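Long-range contacts in NanU sialic acid binding protein (Bacteroides fragilis, PDB 4L7T), which binds sialic acid with high affinity and, as a SusD-family outer-membrane protein, probably hands it on to the membrane transporter NanO: residues A[326-331]-A[443-448]; A[332-337]-A[437-442]. One frame throughout, in Å; residues are numbered along the deposited sequence.

Overall arrangement
Following the chain from its N terminus, short helix 328-331 comes just after strand 323-324, and the loop 332-337 then leads on to helix 339-343. About a hundred residues later, in the long loop between helices 427-430 and 452-463, 437-442 comes back against 332-337 as contact 2, and 443-448 against 326-331 as contact 1. Residues 326-337 and 437-448 thus pair in reverse order: contact 2 closes the shorter, inner loop and contact 1 the outer one. Their centres are about 7 Å apart, and they join through K331 with D442 and M446 with A332. Both contacts fasten the region around helix 328-331 to the approach to helix 452-463.

Contact 1: residues A[326-331]-A[443-448]; sequences YDLYNK and NKYMSG
Two hydrogen bonds tie D327 and K331 to Y445 and N443. The hydroxyl of Y445 donates to D327, with OH 2.6 Å from OD1; it arrives on the syn side, slightly out of the carboxylate plane, and the ring and carboxylate planes stand 78° apart. D327 holds CG between its backbone N and carbonyl carbon (chi1 66°), the crowded position, and OD1 is the atom that meets the hydroxyl. At the C-terminal end of helix 328-331, N443 ND2 donates to K331 O at 2.8 Å, in the carbonyl plane and on a lone pair; beside that bond M446 SD makes plain van der Waals contact with K331 O. The same amide uses OD1 to accept from the backbone N of Y445 in an Asx turn, which fixes its rotation; asparagine suits the place because one flat group can give and take at once.

Carbon atoms cover both faces of the Y445 ring. L328 CD1 lies 3.6 Å from its centroid, 9° off the normal, a CH-pi contact, while K444 CG covers the opposite face. K331 crosses the ring at about a right angle, its CD 4.0 Å from Y445 CE2 near the ring edge.

The ammonium of K331 bonds to D442 O and forms a salt bridge with D442 OD2; a water accepts from both its NZ and the backbone N of K444.

The contact joins short helix 328-331 to the loop before helix 452-463, whose M461 touches Y445, while R470 bonds to Y445 O. Tyrosine is thus gripped at ring and phenol, and the carboxylate probably polarises the hydroxyl.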
loop_
_atom_site.group_PDB
_atom_site.type_symbol
_atom_site.label_atom_id
_atom_site.label_comp_id
_atom_site.label_asym_id
_atom_site.label_seq_id
_atom_site.Cartn_x
_atom_site.Cartn_y
_atom_site.Cartn_z
ATOM N N TYR A 326 9.300 -13.435 14.144
ATOM C CA TYR A 326 9.221 -14.912 14.041
ATOM C C TYR A 326 7.893 -15.501 14.547
ATOM O O TYR A 326 7.389 -16.454 13.956
ATOM C CB TYR A 326 10.333 -15.571 14.868
ATOM C CG TYR A 326 11.785 -15.188 14.532
ATOM C CD1 TYR A 326 12.122 -14.522 13.382
ATOM C CD2 TYR A 326 12.802 -15.527 15.412
ATOM C CE1 TYR A 326 13.433 -14.137 13.092
ATOM C CE2 TYR A 326 14.136 -15.197 15.109
ATOM C CZ TYR A 326 14.430 -14.500 13.925
ATOM O OH TYR A 326 15.739 -14.125 13.621
ATOM N N ASP A 327 7.373 -14.949 15.645
ATOM C CA ASP A 327 6.139 -15.470 16.210
ATOM C C ASP A 327 4.878 -15.060 15.462
ATOM O O ASP A 327 3.812 -15.577 15.782
ATOM C CB ASP A 327 6.007 -15.121 17.661
ATOM C CG ASP A 327 5.850 -13.651 17.928
ATOM O OD1 ASP A 327 5.979 -12.789 17.009
ATOM O OD2 ASP A 327 5.591 -13.331 19.106
ATOM N N LEU A 328 4.984 -14.086 14.547
ATOM C CA LEU A 328 3.786 -13.643 13.804
ATOM C C LEU A 328 3.230 -14.738 12.917
ATOM O O LEU A 328 2.015 -14.821 12.699
ATOM C CB LEU A 328 4.095 -12.344 13.030
ATOM C CG LEU A 328 2.921 -11.751 12.265
ATOM C CD1 LEU A 328 1.772 -11.356 13.231
ATOM C CD2 LEU A 328 3.495 -10.523 11.524
ATOM N N TYR A 329 4.088 -15.651 12.497
ATOM C CA TYR A 329 3.747 -16.704 11.601
ATOM C C TYR A 329 2.645 -17.602 12.178
ATOM O O TYR A 329 1.742 -18.021 11.403
ATOM C CB TYR A 329 4.951 -17.600 11.315
ATOM C CG TYR A 329 4.648 -18.725 10.326
ATOM C CD1 TYR A 329 4.413 -18.441 8.964
ATOM C CD2 TYR A 329 4.597 -20.072 10.751
ATOM C CE1 TYR A 329 4.149 -19.501 8.018
ATOM C CE2 TYR A 329 4.334 -21.121 9.824
ATOM C CZ TYR A 329 4.138 -20.832 8.468
ATOM O OH TYR A 329 3.889 -21.845 7.555
ATOM N N ASN A 330 2.703 -17.863 13.501
ATOM C CA ASN A 330 1.683 -18.680 14.182
ATOM C C ASN A 330 0.636 -17.903 14.955
ATOM O O ASN A 330 -0.351 -18.468 15.403
ATOM C CB ASN A 330 2.356 -19.736 15.062
ATOM C CG ASN A 330 2.926 -20.866 14.234
ATOM O OD1 ASN A 330 4.092 -21.231 14.386
ATOM N ND2 ASN A 330 2.132 -21.390 13.318
ATOM N N LYS A 331 0.827 -16.603 15.105
ATOM C CA LYS A 331 -0.162 -15.767 15.809
ATOM C C LYS A 331 -1.121 -14.967 14.918
ATOM O O LYS A 331 -1.951 -14.265 15.463
ATOM C CB LYS A 331 0.507 -14.763 16.763
ATOM C CG LYS A 331 1.080 -15.501 17.983
ATOM C CD LYS A 331 1.804 -14.557 18.887
ATOM C CE LYS A 331 2.142 -15.315 20.157
ATOM N NZ LYS A 331 2.151 -14.357 21.280
ATOM N N ASN A 443 -1.688 -12.360 22.655
ATOM C CA ASN A 443 -1.454 -12.082 21.200
ATOM C C ASN A 443 -1.390 -10.599 21.029
ATOM O O ASN A 443 -2.395 -9.939 21.155
ATOM C CB ASN A 443 -2.594 -12.698 20.349
ATOM C CG ASN A 443 -2.341 -12.580 18.852
ATOM O OD1 ASN A 443 -1.701 -11.613 18.425
ATOM N ND2 ASN A 443 -2.735 -13.600 18.065
ATOM N N LYS A 444 -0.188 -10.030 20.892
ATOM C CA LYS A 444 -0.093 -8.550 20.878
ATOM C C LYS A 444 -0.549 -7.934 19.550
ATOM O O LYS A 444 -0.655 -6.690 19.505
ATOM C CB LYS A 444 1.333 -8.055 21.092
ATOM C CG LYS A 444 2.280 -8.432 19.967
ATOM C CD LYS A 444 3.757 -8.114 20.317
ATOM C CE LYS A 444 4.467 -7.484 19.146
ATOM N NZ LYS A 444 4.124 -6.014 18.905
ATOM N N TYR A 445 -0.810 -8.788 18.553
ATOM C CA TYR A 445 -1.029 -8.301 17.171
ATOM C C TYR A 445 -2.499 -8.011 16.867
ATOM O O TYR A 445 -2.836 -7.238 15.947
ATOM C CB TYR A 445 -0.488 -9.311 16.159
ATOM C CG TYR A 445 0.977 -9.589 16.315
ATOM C CD1 TYR A 445 1.925 -8.664 15.846
ATOM C CD2 TYR A 445 1.394 -10.795 16.875
ATOM C CE1 TYR A 445 3.265 -8.919 15.992
ATOM C CE2 TYR A 445 2.768 -11.088 17.052
ATOM C CZ TYR A 445 3.684 -10.133 16.580
ATOM O OH TYR A 445 5.034 -10.341 16.737
ATOM N N MET A 446 -3.385 -8.564 17.683
ATOM C CA MET A 446 -4.793 -8.642 17.303
ATOM C C MET A 446 -5.618 -9.166 18.425
ATOM O O MET A 446 -5.118 -9.921 19.264
ATOM C CB MET A 446 -5.032 -9.477 16.047
ATOM C CG MET A 446 -4.587 -10.955 16.095
ATOM S SD MET A 446 -4.727 -11.894 14.562
ATOM C CE MET A 446 -3.814 -10.915 13.337
ATOM N N SER A 447 -6.896 -8.771 18.436
ATOM C CA SER A 447 -7.771 -9.220 19.525
ATOM C C SER A 447 -9.068 -9.739 18.985
ATOM O O SER A 447 -9.250 -9.848 17.763
ATOM C CB SER A 447 -7.910 -8.145 20.623
ATOM O OG SER A 447 -8.361 -6.931 20.148
ATOM N N GLY A 448 -9.963 -10.148 19.877
ATOM C CA GLY A 448 -11.173 -10.815 19.423
ATOM C C GLY A 448 -12.220 -9.890 18.794
ATOM O O GLY A 448 -12.156 -8.639 18.847
HETATM O O HOH W 1 2.198 -11.680 21.269
#

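Contact 2: residues A[332-337]-A[437-442]; sequences AFRDGD and GDFYTD
One face of the F439 ring is covered by R334, whose CD sits over its centre, 3.6 Å from the centroid: a CH-pi contact. At the ring's edge, near its plane, come the backbone of A332 and, from its own segment, Y440 CD1. The guanidinium of R334 lies only 17° from parallel to the ring but is slid along it, so that F439 CB is the atom over its face, toward the rim. One face of the Y440 ring carries F439 CD2, also toward the rim.

F439 points at the other segment with CG anti to its backbone N (chi1 -178°), and F333 O lies 3.5 Å from F439 CE1. The arginine chain bends at chi2 and chi3 on its way over the ring. Y440 OH touches the same methylene, 3.8 Å from R334 CD. Beyond the two segments, R334 NH1 forms a salt bridge with D435, whose OD1 also pairs with Y440 OH; R462 of helix 452-463 bonds to that hydroxyl and to A332 O.

The 3-10 turn presenting both aromatics is steadied by T441, whose OG1 and N both bond to D438 O. D337 N donates to R334 O, closing a type II beta turn; G336 takes the positive phi (94°) at its third position.

Arginine suits this place through its two natures: an aliphatic stem packs on the phenylalanine while the charged end reaches an acid. Sharing D435 OD1 couples R334 to Y440.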
loop_
_atom_site.group_PDB
_atom_site.type_symbol
_atom_site.label_atom_id
_atom_site.label_comp_id
_atom_site.label_asym_id
_atom_site.label_seq_id
_atom_site.Cartn_x
_atom_site.Cartn_y
_atom_site.Cartn_z
ATOM N N ALA A 332 -0.895 -14.955 13.619
ATOM C CA ALA A 332 -1.691 -14.074 12.747
ATOM C C ALA A 332 -2.988 -14.670 12.278
ATOM O O ALA A 332 -3.908 -13.867 11.960
ATOM C CB ALA A 332 -0.899 -13.619 11.561
ATOM N N PHE A 333 -3.000 -15.998 12.074
ATOM C CA PHE A 333 -4.112 -16.607 11.327
ATOM C C PHE A 333 -4.704 -17.779 12.083
ATOM O O PHE A 333 -3.975 -18.591 12.614
ATOM C CB PHE A 333 -3.692 -17.088 9.917
ATOM C CG PHE A 333 -3.121 -16.008 9.055
ATOM C CD1 PHE A 333 -3.966 -15.173 8.293
ATOM C CD2 PHE A 333 -1.737 -15.806 8.996
ATOM C CE1 PHE A 333 -3.414 -14.144 7.479
ATOM C CE2 PHE A 333 -1.204 -14.794 8.204
ATOM C CZ PHE A 333 -2.028 -13.987 7.414
ATOM N N ARG A 334 -6.047 -17.870 12.062
ATOM C CA ARG A 334 -6.755 -19.096 12.528
ATOM C C ARG A 334 -6.519 -20.296 11.583
ATOM O O ARG A 334 -6.309 -20.126 10.384
ATOM C CB ARG A 334 -8.256 -18.803 12.634
ATOM C CG ARG A 334 -8.665 -17.650 13.489
ATOM C CD ARG A 334 -8.197 -17.679 14.973
ATOM N NE ARG A 334 -8.542 -18.969 15.599
ATOM C CZ ARG A 334 -9.643 -19.190 16.317
ATOM N NH1 ARG A 334 -10.537 -18.218 16.548
ATOM N NH2 ARG A 334 -9.842 -20.436 16.809
ATOM N N ASP A 335 -6.538 -21.553 12.077
ATOM C CA ASP A 335 -6.389 -22.685 11.170
ATOM C C ASP A 335 -7.454 -22.645 10.106
ATOM O O ASP A 335 -8.617 -22.241 10.389
ATOM C CB ASP A 335 -6.620 -24.003 11.938
ATOM C CG ASP A 335 -5.521 -24.314 12.894
ATOM O OD1 ASP A 335 -4.496 -23.587 12.963
ATOM O OD2 ASP A 335 -5.716 -25.321 13.608
ATOM N N GLY A 336 -7.052 -23.057 8.899
ATOM C CA GLY A 336 -7.979 -23.012 7.770
ATOM C C GLY A 336 -7.913 -21.764 6.910
ATOM O O GLY A 336 -8.340 -21.798 5.749
ATOM N N ASP A 337 -7.324 -20.679 7.441
ATOM C CA ASP A 337 -7.170 -19.486 6.649
ATOM C C ASP A 337 -6.123 -19.668 5.552
ATOM O O ASP A 337 -4.921 -19.730 5.820
ATOM C CB ASP A 337 -6.803 -18.303 7.599
ATOM C CG ASP A 337 -7.016 -16.898 6.965
ATOM O OD1 ASP A 337 -6.891 -16.747 5.703
ATOM O OD2 ASP A 337 -7.234 -15.975 7.762
ATOM N N GLY A 437 -11.702 -15.507 21.793
ATOM C CA GLY A 437 -11.299 -16.567 22.715
ATOM C C GLY A 437 -9.807 -16.749 22.861
ATOM O O GLY A 437 -9.029 -15.773 22.780
ATOM N N ASP A 438 -9.407 -18.001 23.091
ATOM C CA ASP A 438 -8.060 -18.314 23.560
ATOM C C ASP A 438 -6.942 -17.951 22.586
ATOM O O ASP A 438 -5.816 -17.653 23.008
ATOM C CB ASP A 438 -7.957 -19.831 23.796
ATOM C CG ASP A 438 -8.638 -20.291 25.081
ATOM O OD1 ASP A 438 -9.140 -19.460 25.881
ATOM O OD2 ASP A 438 -8.637 -21.531 25.277
ATOM N N PHE A 439 -7.235 -18.019 21.291
ATOM C CA PHE A 439 -6.260 -17.656 20.260
ATOM C C PHE A 439 -5.670 -16.253 20.510
ATOM O O PHE A 439 -4.526 -15.980 20.056
ATOM C CB PHE A 439 -6.905 -17.751 18.830
ATOM C CG PHE A 439 -5.951 -17.444 17.713
ATOM C CD1 PHE A 439 -5.179 -18.431 17.090
ATOM C CD2 PHE A 439 -5.812 -16.114 17.278
ATOM C CE1 PHE A 439 -4.269 -18.083 16.081
ATOM C CE2 PHE A 439 -4.928 -15.781 16.257
ATOM C CZ PHE A 439 -4.206 -16.746 15.630
ATOM N N TYR A 440 -6.422 -15.401 21.195
ATOM C CA TYR A 440 -6.072 -13.974 21.397
ATOM C C TYR A 440 -5.330 -13.705 22.713
ATOM O O TYR A 440 -4.899 -12.586 22.955
ATOM C CB TYR A 440 -7.262 -12.978 21.214
ATOM C CG TYR A 440 -7.795 -13.180 19.819
ATOM C CD1 TYR A 440 -7.053 -12.740 18.715
ATOM C CD2 TYR A 440 -8.937 -13.983 19.556
ATOM C CE1 TYR A 440 -7.469 -13.038 17.372
ATOM C CE2 TYR A 440 -9.327 -14.291 18.232
ATOM C CZ TYR A 440 -8.598 -13.769 17.146
ATOM O OH TYR A 440 -8.975 -14.054 15.833
ATOM N N THR A 441 -5.243 -14.698 23.599
ATOM C CA THR A 441 -4.919 -14.288 24.995
ATOM C C THR A 441 -3.547 -13.662 25.204
ATOM O O THR A 441 -3.419 -12.674 25.969
ATOM C CB THR A 441 -5.118 -15.404 25.976
ATOM O OG1 THR A 441 -4.503 -16.545 25.406
ATOM C CG2 THR A 441 -6.561 -15.668 26.157
ATOM N N ASP A 442 -2.522 -14.201 24.582
ATOM C CA ASP A 442 -1.198 -13.536 24.734
ATOM C C ASP A 442 -0.789 -13.072 23.340
ATOM O O ASP A 442 0.288 -13.386 22.876
ATOM C CB ASP A 442 -0.164 -14.543 25.355
ATOM C CG ASP A 442 1.327 -14.094 25.226
ATOM O OD1 ASP A 442 1.672 -12.953 25.639
ATOM O OD2 ASP A 442 2.163 -14.910 24.706
#